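Local coordinates for phosphoacetylglucosamine mutase (Aspergillus lentulus, PDB 5O9X), which catalyses the interconversion of the 6-phosphate and 1-phosphate forms of N-acetylglucosamine, a step toward UDP-N-acetylglucosamine, at residues K209-V214 and I276-A281; R289-F294 and F301-G306; G306-T311 and Y453-S458. The protein carries 1 engineered substitution. All coordinates share one frame; numbering follows the deposited sequence.

The three contacts follow one another in series along the chain, neither nesting nor crossing; contacts 2 and 3 share Gly306. Contact 1 closes a loop of about sixty residues by pairing strand 212-215 with strand 279-283, two parallel neighbours in the mixed five-stranded sheet of the second domain. The chain then turns into strand 290-295, whose Tyr293 O probably accepts a hydrogen bond from Cys280 N and so joins contact 1 to contact 2, which closes the short turn of a hairpin ending in edge strand 301-304. At Gly306 helix 306-324 begins; contact 3 closes an excursion of about 140 residues between its first turns and loop 453-458, which leads into strand 458-463.

Contact 1 of 3, residues K209-V214 and I276-A281; sequences KGSLTV and ILDRCA. Unlike the reference sequence in segment 276-281: Ile276 (reference Val).
Arg279 turns its guanidinium to the backbone that leads into strand 212-215 and donates to two successive carbonyls: NH1 to Lys209 O at 2.8 Å and NH2 to Gly210 O at 3.1 Å. Both acceptors lie near the guanidinium edge but tilted from its plane, and the NH2 donor stands above the carbonyl plane of Gly210. Ser211 O sits over one face of the group, toward its rim. After an extended start, a bend at chi3 (72°) turns NE aside. NH2 also forms a salt bridge with Glu436 of helix 428-442, which probably helps balance the charge. Further along, Thr213 N donates to Arg279 O at 3.0 Å, and Ala281 N to Thr213 O. This is the parallel pairing of two inner, neighbouring strands in the mixed sheet of a phosphohexomutase alpha/beta domain, with Thr213 opposite Cys280 and Val214 opposite Ala281. Where the strands begin, water fills in: one molecule bridges Ser211 O and Arg279 N, another joins Ser211 OG, Thr213 OG1 and Arg279 O, and a third links Thr213 OG1 to Asp278 OD2, which also accepts from Ser275 N. On the face shared by Leu212, Arg279 and Ala281, Leu212 CD1 lies 4.0 Å from Arg279 CG, the two side chains crossing at about a right angle, and 4.3 Å from Ala281 CB. On the other face Thr213 CB meets Cys280 SG at 4.1 Å.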
loop_
_atom_site.group_PDB
_atom_site.type_symbol
_atom_site.label_atom_id
_atom_site.label_comp_id
_atom_site.label_asym_id
_atom_site.label_seq_id
_atom_site.Cartn_x
_atom_site.Cartn_y
_atom_site.Cartn_z
ATOM N N LYS A 209 -0.246 -24.984 9.630
ATOM C CA LYS A 209 0.783 -25.860 10.102
ATOM C C LYS A 209 2.064 -25.018 10.096
ATOM O O LYS A 209 2.341 -24.293 9.098
ATOM C CB LYS A 209 0.814 -27.066 9.121
ATOM C CG LYS A 209 2.129 -27.824 8.942
ATOM C CD LYS A 209 2.315 -28.984 9.946
ATOM C CE LYS A 209 3.774 -29.449 10.043
ATOM N NZ LYS A 209 4.751 -28.316 10.261
ATOM N N GLY A 210 2.854 -25.189 11.174
ATOM C CA GLY A 210 4.163 -24.602 11.412
ATOM C C GLY A 210 3.978 -23.124 11.844
ATOM O O GLY A 210 2.947 -22.505 11.585
ATOM N N SER A 211 5.017 -22.560 12.413
ATOM C CA SER A 211 4.977 -21.190 12.913
ATOM C C SER A 211 5.079 -20.222 11.720
ATOM O O SER A 211 5.543 -20.604 10.604
ATOM C CB SER A 211 6.172 -20.981 13.834
ATOM O OG SER A 211 7.382 -21.294 13.160
ATOM N N LEU A 212 4.741 -18.959 12.016
ATOM C CA LEU A 212 4.971 -17.845 11.123
ATOM C C LEU A 212 5.841 -16.817 11.900
ATOM O O LEU A 212 5.429 -16.372 12.963
ATOM C CB LEU A 212 3.581 -17.268 10.665
ATOM C CG LEU A 212 3.747 -15.900 9.877
ATOM C CD1 LEU A 212 4.426 -16.111 8.512
ATOM C CD2 LEU A 212 2.392 -15.297 9.624
ATOM N N THR A 213 7.013 -16.468 11.391
ATOM C CA THR A 213 7.902 -15.470 12.045
ATOM C C THR A 213 7.800 -14.126 11.262
ATOM O O THR A 213 8.251 -14.044 10.091
ATOM C CB THR A 213 9.385 -15.994 12.126
ATOM O OG1 THR A 213 9.355 -17.292 12.750
ATOM C CG2 THR A 213 10.356 -15.032 12.963
ATOM N N VAL A 214 7.273 -13.101 11.920
ATOM C CA VAL A 214 6.891 -11.858 11.236
ATOM C C VAL A 214 7.825 -10.750 11.727
ATOM O O VAL A 214 7.864 -10.344 12.941
ATOM C CB VAL A 214 5.410 -11.410 11.543
ATOM C CG1 VAL A 214 5.087 -10.142 10.751
ATOM C CG2 VAL A 214 4.411 -12.488 11.170
ATOM N N ILE A 276 16.067 -23.139 8.855
ATOM C CA ILE A 276 15.699 -23.788 7.608
ATOM C C ILE A 276 14.243 -24.204 7.668
ATOM O O ILE A 276 13.806 -24.679 8.720
ATOM C CB ILE A 276 16.645 -25.004 7.357
ATOM C CG1 ILE A 276 17.982 -24.520 6.745
ATOM C CG2 ILE A 276 16.006 -26.026 6.475
ATOM C CD1 ILE A 276 19.232 -25.283 7.224
ATOM N N LEU A 277 13.500 -23.910 6.576
ATOM C CA LEU A 277 12.069 -24.182 6.401
ATOM C C LEU A 277 11.084 -23.374 7.313
ATOM O O LEU A 277 9.880 -23.565 7.181
ATOM C CB LEU A 277 11.744 -25.714 6.525
ATOM C CG LEU A 277 12.454 -26.738 5.583
ATOM C CD1 LEU A 277 11.923 -28.167 5.819
ATOM C CD2 LEU A 277 12.301 -26.323 4.128
ATOM N N ASP A 278 11.558 -22.498 8.222
ATOM C CA ASP A 278 10.614 -21.648 8.947
ATOM C C ASP A 278 9.879 -20.711 7.926
ATOM O O ASP A 278 10.557 -20.027 7.127
ATOM C CB ASP A 278 11.314 -20.776 9.982
ATOM C CG ASP A 278 11.644 -21.555 11.273
ATOM O OD1 ASP A 278 11.101 -22.682 11.461
ATOM O OD2 ASP A 278 12.420 -20.999 12.079
ATOM N N ARG A 279 8.544 -20.638 8.003
ATOM C CA ARG A 279 7.808 -19.707 7.105
ATOM C C ARG A 279 7.942 -18.304 7.732
ATOM O O ARG A 279 7.615 -18.154 8.923
ATOM C CB ARG A 279 6.340 -20.098 7.086
ATOM C CG ARG A 279 5.407 -19.258 6.163
ATOM C CD ARG A 279 4.090 -19.972 6.000
ATOM N NE ARG A 279 3.194 -19.965 7.219
ATOM C CZ ARG A 279 3.031 -20.985 8.091
ATOM N NH1 ARG A 279 3.755 -22.098 7.974
ATOM N NH2 ARG A 279 2.192 -20.855 9.115
ATOM N N CYS A 280 8.427 -17.315 6.950
ATOM C CA CYS A 280 8.596 -15.940 7.466
ATOM C C CYS A 280 7.838 -14.927 6.612
ATOM O O CYS A 280 7.552 -15.175 5.433
ATOM C CB CYS A 280 10.074 -15.566 7.406
ATOM S SG CYS A 280 11.124 -16.674 8.431
ATOM N N ALA A 281 7.648 -13.735 7.172
ATOM C CA ALA A 281 7.130 -12.600 6.386
ATOM C C ALA A 281 7.676 -11.314 6.964
ATOM O O ALA A 281 8.143 -11.277 8.117
ATOM C CB ALA A 281 5.616 -12.604 6.411
HETATM O O HOH W 1 8.539 -19.417 11.345
HETATM O O HOH W 2 7.072 -22.556 9.533
HETATM O O HOH W 3 11.669 -18.428 13.360
#

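Contact 2 of 3, residues R289-F294 and F301-G306; sequences RILYYF and FRLLDG. Unlike the reference sequence in segment 289-294: Leu291 (reference Val). With G16 (1,6-di-O-phosphono-alpha-D-glucopyranose), chain B.
Tyr292 and Leu304 form a hydrogen-bonded antiparallel pair, with Tyr292 N donating to Leu304 O and Leu304 N returning a bond to Tyr292 O at 2.7 Å. Phe294 and Arg302 repeat the exchange two residues on. Between them Tyr293 faces Leu303 as a non-hydrogen-bonded pair. On the Tyr293 face, Phe301 CE1 comes within 3.4 Å of Tyr293 CB; the two rings lie obliquely, their planes 37° apart. Beside them Leu303 CD1 rests 3.6 Å from Tyr292 O. The opposite face carries Tyr292 CB against Leu304 CB. There a chi1 of 68° sets Phe294 CG between its backbone N and carbonyl carbon, and the ring lies beside Arg302, with CE2 3.7 Å from Arg302 CB and Arg302 CG over one face. The strands make a beta hairpin at the edge of the mixed sheet. Arg289, near the start of strand 290-295, reaches the bound glucose 1,6-bisphosphate, donating from NE to phosphate oxygen O3X at 3.0 Å and from NH2 to O1, which lies in the guanidinium plane, at 3.2 Å. His70, Asn382 and His384 pack round this arginine, and Asp260 and Asp284 form long, weak ion pairs with it. Tyr292 OH bonds to Glu436 and Tyr293 OH to Ser282, while Trp449 meets the Tyr292 ring edge-to-face. Asp305 is the N-cap of helix 306-324: OD1 bonds weakly to Asp307 N and Arg308 N, and OD2 forms a salt bridge with Lys263.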
loop_
_atom_site.group_PDB
_atom_site.type_symbol
_atom_site.label_atom_id
_atom_site.label_comp_id
_atom_site.label_asym_id
_atom_site.label_seq_id
_atom_site.Cartn_x
_atom_site.Cartn_y
_atom_site.Cartn_z
ATOM N N ARG A 289 2.689 -3.024 3.634
ATOM C CA ARG A 289 3.287 -3.972 2.663
ATOM C C ARG A 289 3.547 -5.253 3.423
ATOM O O ARG A 289 3.949 -5.200 4.603
ATOM C CB ARG A 289 4.660 -3.472 2.193
ATOM C CG ARG A 289 4.591 -2.207 1.357
ATOM C CD ARG A 289 6.028 -1.888 0.904
ATOM N NE ARG A 289 6.076 -0.565 0.243
ATOM C CZ ARG A 289 7.135 -0.132 -0.429
ATOM N NH1 ARG A 289 8.222 -0.890 -0.498
ATOM N NH2 ARG A 289 7.163 1.074 -0.955
ATOM N N ILE A 290 3.393 -6.392 2.733
ATOM C CA ILE A 290 3.890 -7.652 3.313
ATOM C C ILE A 290 4.565 -8.478 2.203
ATOM O O ILE A 290 4.036 -8.559 1.102
ATOM C CB ILE A 290 2.790 -8.451 3.973
ATOM C CG1 ILE A 290 3.373 -9.735 4.645
ATOM C CG2 ILE A 290 1.592 -8.660 3.049
ATOM C CD1 ILE A 290 2.421 -10.348 5.618
ATOM N N LEU A 291 5.729 -9.040 2.487
ATOM C CA LEU A 291 6.112 -10.287 1.794
ATOM C C LEU A 291 6.549 -11.408 2.572
ATOM O O LEU A 291 6.826 -11.256 3.723
ATOM C CB LEU A 291 7.121 -10.145 0.763
ATOM C CG LEU A 291 8.244 -9.314 0.616
ATOM C CD1 LEU A 291 7.267 -8.366 -0.111
ATOM C CD2 LEU A 291 8.823 -9.096 1.999
ATOM N N TYR A 292 6.592 -12.549 1.914
ATOM C CA TYR A 292 6.901 -13.802 2.585
ATOM C C TYR A 292 8.220 -14.293 2.064
ATOM O O TYR A 292 8.619 -13.916 0.953
ATOM C CB TYR A 292 5.785 -14.859 2.153
ATOM C CG TYR A 292 4.660 -14.978 3.213
ATOM C CD1 TYR A 292 3.641 -13.973 3.289
ATOM C CD2 TYR A 292 4.656 -16.049 4.125
ATOM C CE1 TYR A 292 2.609 -14.042 4.258
ATOM C CE2 TYR A 292 3.600 -16.189 5.088
ATOM C CZ TYR A 292 2.599 -15.162 5.152
ATOM O OH TYR A 292 1.526 -15.264 6.029
ATOM N N TYR A 293 8.870 -15.212 2.803
ATOM C CA TYR A 293 10.140 -15.767 2.370
ATOM C C TYR A 293 10.482 -16.888 3.338
ATOM O O TYR A 293 9.866 -17.035 4.407
ATOM C CB TYR A 293 11.295 -14.712 2.369
ATOM C CG TYR A 293 11.372 -13.905 3.652
ATOM C CD1 TYR A 293 12.281 -14.277 4.740
ATOM C CD2 TYR A 293 10.560 -12.756 3.792
ATOM C CE1 TYR A 293 12.330 -13.489 5.901
ATOM C CE2 TYR A 293 10.628 -11.968 4.940
ATOM C CZ TYR A 293 11.494 -12.357 6.004
ATOM O OH TYR A 293 11.541 -11.529 7.122
ATOM N N PHE A 294 11.398 -17.751 2.906
ATOM C CA PHE A 294 11.886 -18.824 3.765
ATOM C C PHE A 294 13.233 -19.265 3.282
ATOM O O PHE A 294 13.599 -18.973 2.114
ATOM C CB PHE A 294 10.889 -20.051 3.745
ATOM C CG PHE A 294 10.801 -20.780 2.443
ATOM C CD1 PHE A 294 11.203 -22.148 2.345
ATOM C CD2 PHE A 294 10.225 -20.174 1.301
ATOM C CE1 PHE A 294 11.038 -22.832 1.149
ATOM C CE2 PHE A 294 10.097 -20.863 0.117
ATOM C CZ PHE A 294 10.505 -22.190 0.007
ATOM N N PHE A 301 17.819 -18.780 0.538
ATOM C CA PHE A 301 16.731 -17.819 0.722
ATOM C C PHE A 301 15.851 -17.821 -0.514
ATOM O O PHE A 301 16.383 -17.710 -1.658
ATOM C CB PHE A 301 17.326 -16.364 0.944
ATOM C CG PHE A 301 16.296 -15.273 0.879
ATOM C CD1 PHE A 301 15.546 -14.917 2.029
ATOM C CD2 PHE A 301 15.999 -14.656 -0.348
ATOM C CE1 PHE A 301 14.568 -13.891 1.969
ATOM C CE2 PHE A 301 15.047 -13.639 -0.398
ATOM C CZ PHE A 301 14.318 -13.280 0.740
ATOM N N ARG A 302 14.537 -17.877 -0.322
ATOM C CA ARG A 302 13.564 -17.813 -1.436
ATOM C C ARG A 302 12.502 -16.784 -1.083
ATOM O O ARG A 302 11.957 -16.794 0.002
ATOM C CB ARG A 302 12.836 -19.151 -1.658
ATOM C CG ARG A 302 13.806 -20.344 -1.800
ATOM C CD ARG A 302 14.681 -20.173 -3.071
ATOM N NE ARG A 302 15.548 -21.332 -3.268
ATOM C CZ ARG A 302 16.354 -21.493 -4.325
ATOM N NH1 ARG A 302 16.456 -20.541 -5.272
ATOM N NH2 ARG A 302 17.097 -22.610 -4.395
ATOM N N LEU A 303 12.214 -15.938 -2.031
ATOM C CA LEU A 303 11.346 -14.800 -1.796
ATOM C C LEU A 303 9.966 -15.090 -2.345
ATOM O O LEU A 303 9.849 -15.583 -3.460
ATOM C CB LEU A 303 11.914 -13.528 -2.521
ATOM C CG LEU A 303 11.024 -12.258 -2.485
ATOM C CD1 LEU A 303 10.786 -11.769 -1.040
ATOM C CD2 LEU A 303 11.664 -11.213 -3.458
ATOM N N LEU A 304 8.920 -14.757 -1.562
ATOM C CA LEU A 304 7.546 -14.884 -2.013
ATOM C C LEU A 304 6.929 -13.536 -1.952
ATOM O O LEU A 304 6.309 -13.209 -0.938
ATOM C CB LEU A 304 6.692 -15.918 -1.246
ATOM C CG LEU A 304 7.274 -17.373 -1.332
ATOM C CD1 LEU A 304 6.937 -18.205 -0.050
ATOM C CD2 LEU A 304 6.766 -18.044 -2.582
ATOM N N ASP A 305 7.004 -12.803 -3.067
ATOM C CA ASP A 305 6.708 -11.339 -2.984
ATOM C C ASP A 305 5.241 -11.007 -3.297
ATOM O O ASP A 305 4.411 -11.919 -3.334
ATOM C CB ASP A 305 7.674 -10.548 -3.908
ATOM C CG ASP A 305 7.415 -10.816 -5.443
ATOM O OD1 ASP A 305 6.393 -11.442 -5.867
ATOM O OD2 ASP A 305 8.242 -10.338 -6.261
ATOM N N GLY A 306 4.919 -9.718 -3.550
ATOM C CA GLY A 306 3.495 -9.353 -3.807
ATOM C C GLY A 306 2.784 -10.107 -4.906
ATOM O O GLY A 306 1.573 -10.430 -4.799
HETATM C C1 G16 B . 4.307 3.897 -1.973
HETATM C C2 G16 B . 3.053 3.598 -2.789
HETATM C C3 G16 B . 3.258 2.293 -3.624
HETATM C C4 G16 B . 4.481 2.318 -4.523
HETATM C C5 G16 B . 5.696 2.614 -3.652
HETATM C C6 G16 B . 6.953 2.959 -4.416
HETATM O O1 G16 B . 4.522 2.830 -1.045
HETATM O O2 G16 B . 1.834 3.509 -1.988
HETATM O O3 G16 B . 2.081 2.058 -4.288
HETATM O O4 G16 B . 4.765 1.037 -5.239
HETATM O O5 G16 B . 5.528 3.839 -2.900
HETATM O O6 G16 B . 6.647 4.176 -5.236
HETATM P P G16 B . 7.846 4.857 -6.090
HETATM O O1P G16 B . 8.534 3.761 -6.935
HETATM O O2P G16 B . 8.878 5.422 -5.085
HETATM O O3P G16 B . 7.256 6.040 -6.887
HETATM P "P'" G16 B . 4.564 3.055 0.577
HETATM O O1X G16 B . 3.538 4.167 0.927
HETATM O O2X G16 B . 5.974 3.637 0.918
HETATM O O3X G16 B . 4.445 1.724 1.236
#

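Contact 3 of 3, residues G306-T311 and Y453-S458; sequences GDRIAT and YTDLPS
Arg308 lays its guanidinium flat on the Tyr453 ring, the planes only 10° apart and the centres 3.6 Å from each other. The stack is also a cation-pi contact, with CZ displaced toward the ring rim and Tyr453 CE1 over the centre of the guanidinium; the two side chains slide past one another in opposite directions. A bend at chi2 (-83°) sets CD within 3.4 Å of Tyr453 OH. Hydrogen bonding adds an end-on grip: NH1 and NH2 both donate to Tyr453 O, at 2.9 and 2.8 Å, from the same face of its carbonyl plane. The arrangement holds the first turns of helix 306-324, in the third domain, to the loop between helix 446-451 and strand 458-463. Leu450 O also accepts from NH1. As for charge, NH2 forms a salt bridge with Asp455 OD2, a weak hydrogen bond of 3.2 Å but nearly straight at 170°; the groups meet tip to tip, with carboxylate and guanidinium planes almost perpendicular. Looser packing completes the contact: Thr311 OG1 lies at the ring edge, 3.6 Å from Tyr453 CE2, and Tyr347 meets the same ring from helix 342-350.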
loop_
_atom_site.group_PDB
_atom_site.type_symbol
_atom_site.label_atom_id
_atom_site.label_comp_id
_atom_site.label_asym_id
_atom_site.label_seq_id
_atom_site.Cartn_x
_atom_site.Cartn_y
_atom_site.Cartn_z
ATOM N N GLY A 306 4.919 -9.718 -3.550
ATOM C CA GLY A 306 3.495 -9.353 -3.807
ATOM C C GLY A 306 2.784 -10.107 -4.906
ATOM O O GLY A 306 1.573 -10.430 -4.799
ATOM N N ASP A 307 3.499 -10.378 -6.006
ATOM C CA ASP A 307 2.858 -11.148 -7.090
ATOM C C ASP A 307 2.630 -12.587 -6.756
ATOM O O ASP A 307 1.698 -13.215 -7.268
ATOM C CB ASP A 307 3.681 -11.009 -8.345
ATOM C CG ASP A 307 3.672 -9.574 -8.804
ATOM O OD1 ASP A 307 2.591 -9.071 -9.227
ATOM O OD2 ASP A 307 4.721 -8.900 -8.673
ATOM N N ARG A 308 3.464 -13.138 -5.887
ATOM C CA ARG A 308 3.177 -14.480 -5.335
ATOM C C ARG A 308 1.914 -14.499 -4.499
ATOM O O ARG A 308 1.197 -15.495 -4.563
ATOM C CB ARG A 308 4.291 -15.035 -4.392
ATOM C CG ARG A 308 5.546 -15.258 -5.166
ATOM C CD ARG A 308 5.405 -16.640 -5.850
ATOM N NE ARG A 308 6.641 -16.848 -6.558
ATOM C CZ ARG A 308 7.063 -17.961 -7.125
ATOM N NH1 ARG A 308 6.257 -19.039 -7.175
ATOM N NH2 ARG A 308 8.275 -17.965 -7.700
ATOM N N ILE A 309 1.680 -13.436 -3.729
ATOM C CA ILE A 309 0.418 -13.323 -2.959
ATOM C C ILE A 309 -0.769 -13.169 -3.925
ATOM O O ILE A 309 -1.786 -13.842 -3.764
ATOM C CB ILE A 309 0.467 -12.142 -1.910
ATOM C CG1 ILE A 309 1.676 -12.402 -0.946
ATOM C CG2 ILE A 309 -0.849 -12.116 -1.097
ATOM C CD1 ILE A 309 1.977 -11.265 0.030
ATOM N N ALA A 310 -0.641 -12.272 -4.908
ATOM C CA ALA A 310 -1.734 -12.051 -5.887
ATOM C C ALA A 310 -2.102 -13.415 -6.536
ATOM O O ALA A 310 -3.296 -13.780 -6.685
ATOM C CB ALA A 310 -1.252 -11.077 -6.940
ATOM N N THR A 311 -1.088 -14.124 -6.986
ATOM C CA THR A 311 -1.361 -15.383 -7.727
ATOM C C THR A 311 -1.914 -16.500 -6.807
ATOM O O THR A 311 -2.774 -17.295 -7.224
ATOM C CB THR A 311 -0.126 -15.873 -8.494
ATOM O OG1 THR A 311 0.986 -15.995 -7.634
ATOM C CG2 THR A 311 0.194 -14.859 -9.576
ATOM N N TYR A 453 5.537 -21.274 -9.895
ATOM C CA TYR A 453 6.279 -20.782 -11.057
ATOM C C TYR A 453 7.670 -20.372 -10.539
ATOM O O TYR A 453 7.876 -20.225 -9.334
ATOM C CB TYR A 453 5.537 -19.651 -11.777
ATOM C CG TYR A 453 5.343 -18.370 -10.918
ATOM C CD1 TYR A 453 6.387 -17.401 -10.788
ATOM C CD2 TYR A 453 4.108 -18.142 -10.240
ATOM C CE1 TYR A 453 6.200 -16.214 -10.002
ATOM C CE2 TYR A 453 3.907 -16.981 -9.469
ATOM C CZ TYR A 453 4.924 -16.028 -9.382
ATOM O OH TYR A 453 4.640 -14.945 -8.642
ATOM N N THR A 454 8.646 -20.245 -11.428
ATOM C CA THR A 454 9.980 -19.804 -11.011
ATOM C C THR A 454 10.223 -18.385 -11.484
ATOM O O THR A 454 10.147 -18.110 -12.700
ATOM C CB THR A 454 11.055 -20.776 -11.521
ATOM O OG1 THR A 454 10.786 -22.101 -10.997
ATOM C CG2 THR A 454 12.479 -20.370 -11.032
ATOM N N ASP A 455 10.517 -17.490 -10.533
ATOM C CA ASP A 455 10.813 -16.096 -10.889
ATOM C C ASP A 455 12.039 -16.017 -11.806
ATOM O O ASP A 455 13.009 -16.716 -11.612
ATOM C CB ASP A 455 11.137 -15.305 -9.573
ATOM C CG ASP A 455 9.864 -14.903 -8.806
ATOM O OD1 ASP A 455 8.950 -14.366 -9.449
ATOM O OD2 ASP A 455 9.771 -15.095 -7.559
ATOM N N LEU A 456 11.976 -15.191 -12.818
ATOM C CA LEU A 456 13.233 -14.783 -13.525
ATOM C C LEU A 456 14.150 -14.051 -12.543
ATOM O O LEU A 456 13.679 -13.224 -11.780
ATOM C CB LEU A 456 12.885 -13.821 -14.675
ATOM C CG LEU A 456 12.034 -14.485 -15.769
ATOM C CD1 LEU A 456 11.614 -13.401 -16.786
ATOM C CD2 LEU A 456 12.809 -15.575 -16.499
ATOM N N PRO A 457 15.463 -14.361 -12.537
ATOM C CA PRO A 457 16.413 -13.561 -11.746
ATOM C C PRO A 457 16.173 -12.095 -12.051
ATOM O O PRO A 457 16.000 -11.732 -13.228
ATOM C CB PRO A 457 17.785 -14.034 -12.280
ATOM C CG PRO A 457 17.510 -15.565 -12.485
ATOM C CD PRO A 457 16.115 -15.547 -13.153
ATOM N N SER A 458 16.094 -11.275 -11.002
ATOM C CA SER A 458 15.839 -9.839 -11.210
ATOM C C SER A 458 16.664 -8.989 -10.272
ATOM O O SER A 458 17.306 -9.494 -9.303
ATOM C CB SER A 458 14.344 -9.551 -11.007
ATOM O OG SER A 458 13.993 -9.704 -9.636
#